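Local coordinates for protein galactokinase (Bifidobacterium longum subsp. infantis ATCC 15697 = JCM 1222 = DSM 20088, PDB 6TEQ) that probably phosphorylates galactose at the expense of ATP, as a GHMP-family galactokinase, and here binds 2-deoxy-2-fluoro-galactose in its sugar pocket, at residues 46-50 with 248-252; 257-262 with 290-296. All coordinates share one frame; numbering follows the deposited sequence.

Contact 1 of 2, residues 46-50 with 248-252; sequences EHTDY and YAQRR. With GAF (2-deoxy-2-fluoro-alpha-D-galactopyranose), chain M.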
ATOM      1  N   GLU A  46      -4.444  -9.840  -2.039  1.00 11.31           N
ATOM      2  CA  GLU A  46      -4.471  -8.781  -3.026  1.00 11.88           C
ATOM      3  C   GLU A  46      -5.853  -8.703  -3.654  1.00 11.90           C
ATOM      4  O   GLU A  46      -6.519  -9.711  -3.946  1.00 13.60           O
ATOM      5  CB  GLU A  46      -3.433  -9.044  -4.110  1.00 11.43           C
ATOM      6  CG  GLU A  46      -2.823  -7.782  -4.673  1.00 12.18           C
ATOM      7  CD  GLU A  46      -1.857  -7.152  -3.655  1.00 12.41           C
ATOM      8  OE1 GLU A  46      -2.295  -6.201  -2.930  1.00 13.00           O
ATOM      9  OE2 GLU A  46      -0.686  -7.643  -3.521  1.00 14.74           O
ATOM     10  N   HIS A  47      -6.309  -7.471  -3.725  1.00 10.99           N
ATOM     11  CA  HIS A  47      -7.629  -7.164  -4.235  1.00  9.50           C
ATOM     12  C   HIS A  47      -8.708  -7.765  -3.341  1.00 10.75           C
ATOM     13  O   HIS A  47      -9.792  -8.116  -3.851  1.00 11.67           O
ATOM     14  CB  HIS A  47      -7.710  -7.468  -5.680  1.00 10.18           C
ATOM     15  CG  HIS A  47      -7.078  -6.473  -6.559  1.00 11.10           C
ATOM     16  ND1 HIS A  47      -7.664  -5.254  -6.873  1.00 12.20           N
ATOM     17  CD2 HIS A  47      -5.841  -6.468  -7.157  1.00 11.29           C
ATOM     18  CE1 HIS A  47      -6.800  -4.595  -7.626  1.00 13.31           C
ATOM     19  NE2 HIS A  47      -5.716  -5.288  -7.803  1.00 13.66           N
ATOM     20  N   THR A  48      -8.442  -7.820  -2.058  1.00 11.30           N
ATOM     21  CA  THR A  48      -9.374  -8.329  -1.061  1.00 13.66           C
ATOM     22  C   THR A  48      -9.814  -7.230  -0.103  1.00 11.52           C
ATOM     23  O   THR A  48     -10.867  -7.374   0.504  1.00 11.17           O
ATOM     24  CB  THR A  48      -8.707  -9.441  -0.249  1.00 11.88           C
ATOM     25  OG1 THR A  48      -7.496  -8.980   0.342  1.00 14.38           O
ATOM     26  CG2 THR A  48      -8.388 -10.656  -1.077  1.00 13.39           C
ATOM     27  N   ASP A  49      -9.042  -6.162   0.060  1.00 11.92           N
ATOM     28  CA  ASP A  49      -9.407  -5.137   1.059  1.00 12.03           C
ATOM     29  C   ASP A  49     -10.811  -4.558   0.837  1.00 13.11           C
ATOM     30  O   ASP A  49     -11.602  -4.483   1.816  1.00 15.61           O
ATOM     31  CB  ASP A  49      -8.332  -4.098   1.203  1.00 12.10           C
ATOM     32  CG  ASP A  49      -7.961  -3.238   0.019  1.00 11.22           C
ATOM     33  OD1 ASP A  49      -8.305  -3.620  -1.093  1.00 11.81           O
ATOM     34  OD2 ASP A  49      -7.353  -2.161   0.273  1.00 12.36           O
ATOM     35  N   TYR A  50     -11.109  -4.134  -0.374  1.00 12.23           N
ATOM     36  CA  TYR A  50     -12.388  -3.466  -0.676  1.00 13.36           C
ATOM     37  C   TYR A  50     -13.493  -4.521  -0.782  1.00 12.72           C
ATOM     38  O   TYR A  50     -14.652  -4.139  -0.905  1.00 15.12           O
ATOM     39  CB  TYR A  50     -12.263  -2.618  -1.952  1.00 12.62           C
ATOM     40  CG  TYR A  50     -11.714  -3.308  -3.186  1.00 12.27           C
ATOM     41  CD1 TYR A  50     -12.535  -4.189  -3.903  1.00 11.98           C
ATOM     42  CD2 TYR A  50     -10.411  -3.064  -3.628  1.00 13.52           C
ATOM     43  CE1 TYR A  50     -12.056  -4.862  -5.024  1.00 14.14           C
ATOM     44  CE2 TYR A  50      -9.931  -3.670  -4.785  1.00 13.37           C
ATOM     45  CZ  TYR A  50     -10.756  -4.579  -5.471  1.00 12.39           C
ATOM     46  OH  TYR A  50     -10.278  -5.165  -6.603  1.00 14.13           O
ATOM     47  N   TYR A 248      -8.622  -0.196 -12.093  1.00 18.39           N
ATOM     48  CA  TYR A 248      -8.747  -0.580 -10.666  1.00 16.26           C
ATOM     49  C   TYR A 248     -10.203  -0.335 -10.271  1.00 17.29           C
ATOM     50  O   TYR A 248     -10.838  -1.198  -9.692  1.00 16.88           O
ATOM     51  CB  TYR A 248      -7.705   0.197  -9.852  1.00 17.63           C
ATOM     52  CG  TYR A 248      -7.809   0.010  -8.344  1.00 18.11           C
ATOM     53  CD1 TYR A 248      -7.134  -1.015  -7.728  1.00 16.74           C
ATOM     54  CD2 TYR A 248      -8.703   0.740  -7.585  1.00 18.93           C
ATOM     55  CE1 TYR A 248      -7.239  -1.232  -6.355  1.00 16.56           C
ATOM     56  CE2 TYR A 248      -8.816   0.564  -6.224  1.00 20.16           C
ATOM     57  CZ  TYR A 248      -8.116  -0.452  -5.601  1.00 18.10           C
ATOM     58  OH  TYR A 248      -8.309  -0.584  -4.266  1.00 17.32           O
ATOM     59  N   ALA A 249     -10.769   0.791 -10.678  1.00 17.92           N
ATOM     60  CA  ALA A 249     -12.173   1.130 -10.383  1.00 19.78           C
ATOM     61  C   ALA A 249     -13.073   0.070 -10.986  1.00 17.09           C
ATOM     62  O   ALA A 249     -14.110  -0.280 -10.336  1.00 18.37           O
ATOM     63  CB  ALA A 249     -12.525   2.505 -10.920  1.00 20.39           C
ATOM     64  N   GLN A 250     -12.762  -0.405 -12.198  0.50 17.64           N
ATOM     65  CA  GLN A 250     -13.637  -1.428 -12.837  0.50 17.47           C
ATOM     66  C   GLN A 250     -13.611  -2.683 -11.944  0.50 14.09           C
ATOM     67  O   GLN A 250     -14.712  -3.201 -11.616  0.50 14.48           O
ATOM     68  CB  GLN A 250     -13.243  -1.750 -14.280  0.50 19.88           C
ATOM     69  CG  GLN A 250     -14.192  -2.746 -14.951  0.50 22.51           C
ATOM     70  CD  GLN A 250     -15.659  -2.367 -14.921  0.50 28.52           C
ATOM     71  OE1 GLN A 250     -16.089  -1.412 -15.593  0.50 36.76           O
ATOM     72  NE2 GLN A 250     -16.424  -3.092 -14.104  0.50 29.51           N
ATOM     73  N   ARG A 251     -12.436  -3.147 -11.523  1.00 15.44           N
ATOM     74  CA  ARG A 251     -12.385  -4.397 -10.709  1.00 15.70           C
ATOM     75  C   ARG A 251     -13.318  -4.245  -9.494  1.00 15.24           C
ATOM     76  O   ARG A 251     -14.104  -5.191  -9.183  1.00 16.08           O
ATOM     77  CB  ARG A 251     -10.969  -4.732 -10.274  1.00 13.87           C
ATOM     78  CG  ARG A 251     -10.009  -5.002 -11.420  1.00 16.11           C
ATOM     79  CD  ARG A 251     -10.393  -6.272 -12.172  1.00 15.66           C
ATOM     80  NE  ARG A 251      -9.451  -6.497 -13.271  1.00 15.89           N
ATOM     81  CZ  ARG A 251      -9.458  -5.822 -14.402  1.00 16.54           C
ATOM     82  NH1 ARG A 251     -10.339  -4.861 -14.629  1.00 19.34           N
ATOM     83  NH2 ARG A 251      -8.520  -6.050 -15.294  1.00 18.97           N
ATOM     84  N   ARG A 252     -13.228  -3.093  -8.810  1.00 14.89           N
ATOM     85  CA  ARG A 252     -14.107  -2.811  -7.671  1.00 16.72           C
ATOM     86  C   ARG A 252     -15.585  -2.896  -8.096  1.00 15.74           C
ATOM     87  O   ARG A 252     -16.353  -3.519  -7.359  1.00 15.89           O
ATOM     88  CB  ARG A 252     -13.769  -1.464  -7.028  1.00 15.71           C
ATOM     89  CG  ARG A 252     -12.397  -1.418  -6.384  1.00 17.75           C
ATOM     90  CD  ARG A 252     -12.209  -0.181  -5.509  1.00 20.12           C
ATOM     91  NE  ARG A 252     -13.082  -0.107  -4.362  1.00 18.56           N
ATOM     92  CZ  ARG A 252     -13.071   0.864  -3.465  1.00 21.84           C
ATOM     93  NH1 ARG A 252     -12.337   1.941  -3.652  1.00 26.80           N
ATOM     94  NH2 ARG A 252     -13.872   0.801  -2.424  1.00 24.54           N
TER
HETATM   95  C1  GAF M 609      -4.111  -0.720  -4.467  0.60 14.86           C
HETATM   96  C2  GAF M 609      -5.051  -0.109  -3.450  0.60 14.74           C
HETATM   97  F2  GAF M 609      -4.581   1.112  -3.098  0.60 15.54           F
HETATM   98  C3  GAF M 609      -5.196  -0.979  -2.218  0.60 11.94           C
HETATM   99  O3  GAF M 609      -6.260  -0.515  -1.447  0.60 14.69           O
HETATM  100  C4  GAF M 609      -5.517  -2.453  -2.606  0.60 13.52           C
HETATM  101  O4  GAF M 609      -6.825  -2.625  -3.136  0.60 14.07           O
HETATM  102  C5  GAF M 609      -4.496  -2.923  -3.585  0.60 12.35           C
HETATM  103  O5  GAF M 609      -4.489  -2.082  -4.713  0.60 15.58           O
HETATM  104  C6  GAF M 609      -4.719  -4.346  -4.054  0.60 11.16           C
HETATM  105  O6  GAF M 609      -4.619  -5.273  -2.973  0.60  9.59           O
HETATM  106  O1  GAF M 609      -2.837  -0.600  -3.861  0.60 17.81           O
HETATM  107  O   HOH W   1     -15.212  -1.351  -0.374  1.00 41.43           O
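With CG lodged between its backbone N and carbonyl carbon (chi1 52°), Tyr50 turns its ring toward helix 247-262, while Tyr248, whose CG lies anti to the backbone N (chi1 174°), sends its phenol back past it. The two rings make an offset edge-to-face pair, the edge of Tyr50 toward the face of Tyr248 with planes at 83°. Arg252 covers one face of Tyr50: its CG stands 3.5 Å from the centroid of the Tyr50 ring, almost on the normal, a CH-pi contact that suits the aliphatic part of an arginine. Its charged end finds its main polar partner at Ser186; a water donates to Tyr50 O and accepts a weak bond from Arg252 NH2. His47 completes the aromatic cluster, meeting Tyr248 rim to rim; its ND1 lies 2.6 Å from Tyr50 OH in a hydrogen bond, either atom a possible donor, that helps hold both rings. Tyr340 OH also bonds Tyr50 OH, and Gly367 O holds His47 NE2.

The loop 46-50 belongs to the galactose-binding signature, and the cluster borders the sugar. GAF C6 sits over a face of the His47 ring, and His47 N gives GAF O6 a nearly straight hydrogen bond of 2.9 Å. Tyr248 OH lies 2.8 Å from GAF O4, and Asp49 OD1 2.7 Å from that oxygen. Asp49 OD2 comes within 2.6 Å of GAF O3 and accepts from Leu190 N.

Contact 2 of 2, residues 257-262 with 290-296; sequences EAAKIL and ALPDETM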
ATOM      1  N   GLU A 257     -20.973  -5.656  -7.958  0.50 14.46           N
ATOM      2  CA  GLU A 257     -22.152  -6.220  -8.653  0.50 14.82           C
ATOM      3  C   GLU A 257     -22.225  -7.695  -8.225  0.50 17.74           C
ATOM      4  O   GLU A 257     -23.257  -8.161  -7.765  0.50 14.58           O
ATOM      5  CB  GLU A 257     -22.016  -6.066 -10.168  0.50 15.20           C
ATOM      6  CG  GLU A 257     -23.110  -6.797 -10.933  0.50 19.63           C
ATOM      7  CD  GLU A 257     -24.469  -6.111 -10.905  0.50 28.20           C
ATOM      8  OE1 GLU A 257     -24.657  -5.200 -10.060  0.50 32.50           O
ATOM      9  OE2 GLU A 257     -25.323  -6.438 -11.767  0.50 30.35           O
ATOM     10  N   ALA A 258     -21.104  -8.398  -8.284  1.00 17.43           N
ATOM     11  CA  ALA A 258     -21.111  -9.816  -7.890  1.00 17.92           C
ATOM     12  C   ALA A 258     -21.834  -9.967  -6.549  1.00 15.60           C
ATOM     13  O   ALA A 258     -22.711 -10.846  -6.388  1.00 17.39           O
ATOM     14  CB  ALA A 258     -19.695 -10.317  -7.811  1.00 18.05           C
ATOM     15  N   ALA A 259     -21.496  -9.115  -5.606  1.00 15.89           N
ATOM     16  CA  ALA A 259     -22.054  -9.210  -4.236  1.00 16.64           C
ATOM     17  C   ALA A 259     -23.555  -8.919  -4.258  1.00 17.15           C
ATOM     18  O   ALA A 259     -24.328  -9.631  -3.558  1.00 19.42           O
ATOM     19  CB  ALA A 259     -21.308  -8.286  -3.328  1.00 18.49           C
ATOM     20  N   LYS A 260     -23.936  -7.947  -5.082  1.00 18.79           N
ATOM     21  CA  LYS A 260     -25.370  -7.646  -5.301  1.00 18.40           C
ATOM     22  C   LYS A 260     -26.043  -8.913  -5.860  1.00 20.71           C
ATOM     23  O   LYS A 260     -27.142  -9.278  -5.341  1.00 21.81           O
ATOM     24  CB  LYS A 260     -25.554  -6.418  -6.212  1.00 22.53           C
ATOM     25  CG  LYS A 260     -26.997  -5.942  -6.399  0.90 30.45           C
ATOM     26  CD  LYS A 260     -27.172  -4.872  -7.466  0.80 37.86           C
ATOM     27  CE  LYS A 260     -28.554  -4.222  -7.522  0.70 34.99           C
ATOM     28  NZ  LYS A 260     -29.659  -5.212  -7.518  0.60 37.53           N
ATOM     29  N   ILE A 261     -25.472  -9.497  -6.909  1.00 19.13           N
ATOM     30  CA  ILE A 261     -26.108 -10.666  -7.561  1.00 19.01           C
ATOM     31  C   ILE A 261     -26.238 -11.791  -6.533  1.00 18.51           C
ATOM     32  O   ILE A 261     -27.327 -12.356  -6.422  1.00 20.76           O
ATOM     33  CB  ILE A 261     -25.361 -11.107  -8.809  1.00 20.33           C
ATOM     34  CG1 ILE A 261     -25.533 -10.055  -9.901  1.00 24.94           C
ATOM     35  CG2 ILE A 261     -25.866 -12.478  -9.251  1.00 26.12           C
ATOM     36  CD1 ILE A 261     -24.687 -10.280 -11.069  1.00 26.99           C
ATOM     37  N   LEU A 262     -25.228 -11.978  -5.715  1.00 20.91           N
ATOM     38  CA  LEU A 262     -25.187 -13.058  -4.694  1.00 21.89           C
ATOM     39  C   LEU A 262     -26.052 -12.728  -3.472  1.00 20.37           C
ATOM     40  O   LEU A 262     -26.352 -13.659  -2.697  1.00 23.44           O
ATOM     41  CB  LEU A 262     -23.726 -13.288  -4.306  1.00 17.80           C
ATOM     42  CG  LEU A 262     -22.950 -13.997  -5.418  1.00 18.32           C
ATOM     43  CD1 LEU A 262     -21.485 -13.971  -5.074  1.00 18.86           C
ATOM     44  CD2 LEU A 262     -23.479 -15.412  -5.725  1.00 19.69           C
ATOM     45  N   ALA A 290     -24.161 -18.987  -9.996  1.00 18.50           N
ATOM     46  CA  ALA A 290     -25.099 -17.882  -9.747  1.00 21.52           C
ATOM     47  C   ALA A 290     -24.655 -16.576 -10.460  1.00 18.91           C
ATOM     48  O   ALA A 290     -25.457 -15.608 -10.503  1.00 22.94           O
ATOM     49  CB  ALA A 290     -25.248 -17.708  -8.249  1.00 23.86           C
ATOM     50  N   LEU A 291     -23.465 -16.572 -11.057  1.00 19.06           N
ATOM     51  CA  LEU A 291     -22.866 -15.447 -11.797  1.00 17.43           C
ATOM     52  C   LEU A 291     -22.829 -15.775 -13.277  1.00 21.63           C
ATOM     53  O   LEU A 291     -21.941 -16.461 -13.741  1.00 27.79           O
ATOM     54  CB  LEU A 291     -21.453 -15.195 -11.263  1.00 18.09           C
ATOM     55  CG  LEU A 291     -21.273 -14.993  -9.757  1.00 19.08           C
ATOM     56  CD1 LEU A 291     -19.781 -14.919  -9.398  1.00 18.89           C
ATOM     57  CD2 LEU A 291     -22.009 -13.753  -9.240  1.00 20.08           C
ATOM     58  N   PRO A 292     -23.730 -15.255 -14.114  1.00 27.78           N
ATOM     59  CA  PRO A 292     -23.741 -15.643 -15.539  1.00 28.42           C
ATOM     60  C   PRO A 292     -22.531 -15.137 -16.352  1.00 21.79           C
ATOM     61  O   PRO A 292     -22.146 -15.723 -17.367  1.00 29.90           O
ATOM     62  CB  PRO A 292     -25.074 -15.017 -15.996  1.00 33.19           C
ATOM     63  CG  PRO A 292     -25.217 -13.826 -15.097  1.00 35.44           C
ATOM     64  CD  PRO A 292     -24.849 -14.394 -13.739  1.00 30.20           C
ATOM     65  N   ASP A 293     -21.963 -14.017 -15.935  1.00 19.27           N
ATOM     66  CA  ASP A 293     -20.861 -13.392 -16.673  1.00 22.86           C
ATOM     67  C   ASP A 293     -19.538 -14.146 -16.363  1.00 20.59           C
ATOM     68  O   ASP A 293     -19.157 -14.293 -15.194  1.00 18.17           O
ATOM     69  CB  ASP A 293     -20.791 -11.915 -16.308  1.00 25.20           C
ATOM     70  CG  ASP A 293     -19.711 -11.245 -17.097  1.00 32.27           C
ATOM     71  OD1 ASP A 293     -18.580 -11.281 -16.604  1.00 25.12           O
ATOM     72  OD2 ASP A 293     -20.040 -10.752 -18.262  1.00 32.16           O
ATOM     73  N   GLU A 294     -18.811 -14.522 -17.404  0.50 21.19           N
ATOM     74  CA  GLU A 294     -17.620 -15.405 -17.321  0.50 21.14           C
ATOM     75  C   GLU A 294     -16.437 -14.669 -16.697  0.50 18.82           C
ATOM     76  O   GLU A 294     -15.648 -15.320 -16.001  0.50 20.15           O
ATOM     77  CB  GLU A 294     -17.318 -16.019 -18.690  0.50 22.33           C
ATOM     78  CG  GLU A 294     -18.409 -16.969 -19.180  0.50 21.59           C
ATOM     79  CD  GLU A 294     -18.515 -18.352 -18.569  0.50 24.04           C
ATOM     80  OE1 GLU A 294     -17.693 -18.713 -17.736  0.50 21.88           O
ATOM     81  OE2 GLU A 294     -19.397 -19.125 -19.001  0.50 23.77           O
ATOM     82  N   THR A 295     -16.309 -13.369 -16.932  1.00 17.88           N
ATOM     83  CA  THR A 295     -15.308 -12.497 -16.274  1.00 16.92           C
ATOM     84  C   THR A 295     -15.661 -12.360 -14.803  1.00 15.19           C
ATOM     85  O   THR A 295     -14.748 -12.457 -13.933  1.00 17.18           O
ATOM     86  CB  THR A 295     -15.178 -11.186 -17.025  1.00 17.98           C
ATOM     87  OG1 THR A 295     -14.738 -11.491 -18.360  1.00 21.76           O
ATOM     88  CG2 THR A 295     -14.294 -10.220 -16.279  1.00 18.34           C
ATOM     89  N   MET A 296     -16.931 -12.128 -14.470  1.00 17.66           N
ATOM     90  CA  MET A 296     -17.316 -11.968 -13.047  1.00 13.74           C
ATOM     91  C   MET A 296     -17.010 -13.253 -12.259  1.00 13.69           C
ATOM     92  O   MET A 296     -16.506 -13.164 -11.102  1.00 15.92           O
ATOM     93  CB  MET A 296     -18.794 -11.585 -12.934  1.00 18.02           C
ATOM     94  CG  MET A 296     -19.178 -11.168 -11.552  1.00 15.19           C
ATOM     95  SD  MET A 296     -20.856 -10.745 -11.401  1.00 19.18           S
ATOM     96  CE  MET A 296     -20.861  -9.189 -12.277  1.00 20.10           C
TER
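Met296 reaches across to helix 247-262 as an extended arm with a hooked end: CG and SD run out straight, and the bend at chi3 (-72°) swings CE along the helix toward Glu257. Its SD settles against Ala258, 3.6 Å from Ala258 CA, a close approach possible because the small alanine leaves its CA accessible to the sulfur. The Met296 and Glu257 side chains cross at about a right angle, Met296 CE lying 3.5 Å from Glu257 CG and so using the apolar stem of a partly exposed glutamate. Ile261 crosses Met296 obliquely, its CD1 lying 3.9 Å from Met296 SD, so the thioether is bordered by both alanine and isoleucine. Replacing Met296 with an alanine would probably open a gap beside Ala258 and leave Ile261 CD1 without its sulfur partner.

Farther along, Leu291 points a single branch, CD2, into the angle between Ile261 and Leu262. Leu262 meets it at about a right angle, CG to Leu291 CD2 3.9 Å, whereas Ile261 offers its CG2 obliquely to the same methyl. The other Leu262 contact is methyl to methyl, CD2 to Ala290 CB at 3.8 Å; the small alanine lets the loop come close to the end of the helix.

Asp293 N-caps the following helix, its OD1 accepting from Met296 N at 2.8 Å through the anti lone pair. The segment 290-296 thus turns from helix 280-289 into helix 294-318, whose Val300 also packs on Ala258 and Leu291, while helix 267-276 covers Leu262 through Leu267 and Thr270.

Overall arrangement
Helix 247-262 serves both contacts: residues 248-252 near its start bring Tyr248 to the sugar and pack on the loop 46-50 in contact 1, and residues 257-262 at its end pack against the turn into helix 294-318 in contact 2. The centres are about 15 Å apart and the nearest atoms about 5 Å, so the two do not touch. Contact 1 lies about 13 Å from the centre of the chain and lines the galactose pocket; contact 2, about 27 Å out, is apolar packing away from the annotated sites. Helix 294-318 links them a second time, since its Arg299 touches Arg251 and its Glu306 and His302 bond to the backbone of Glu46.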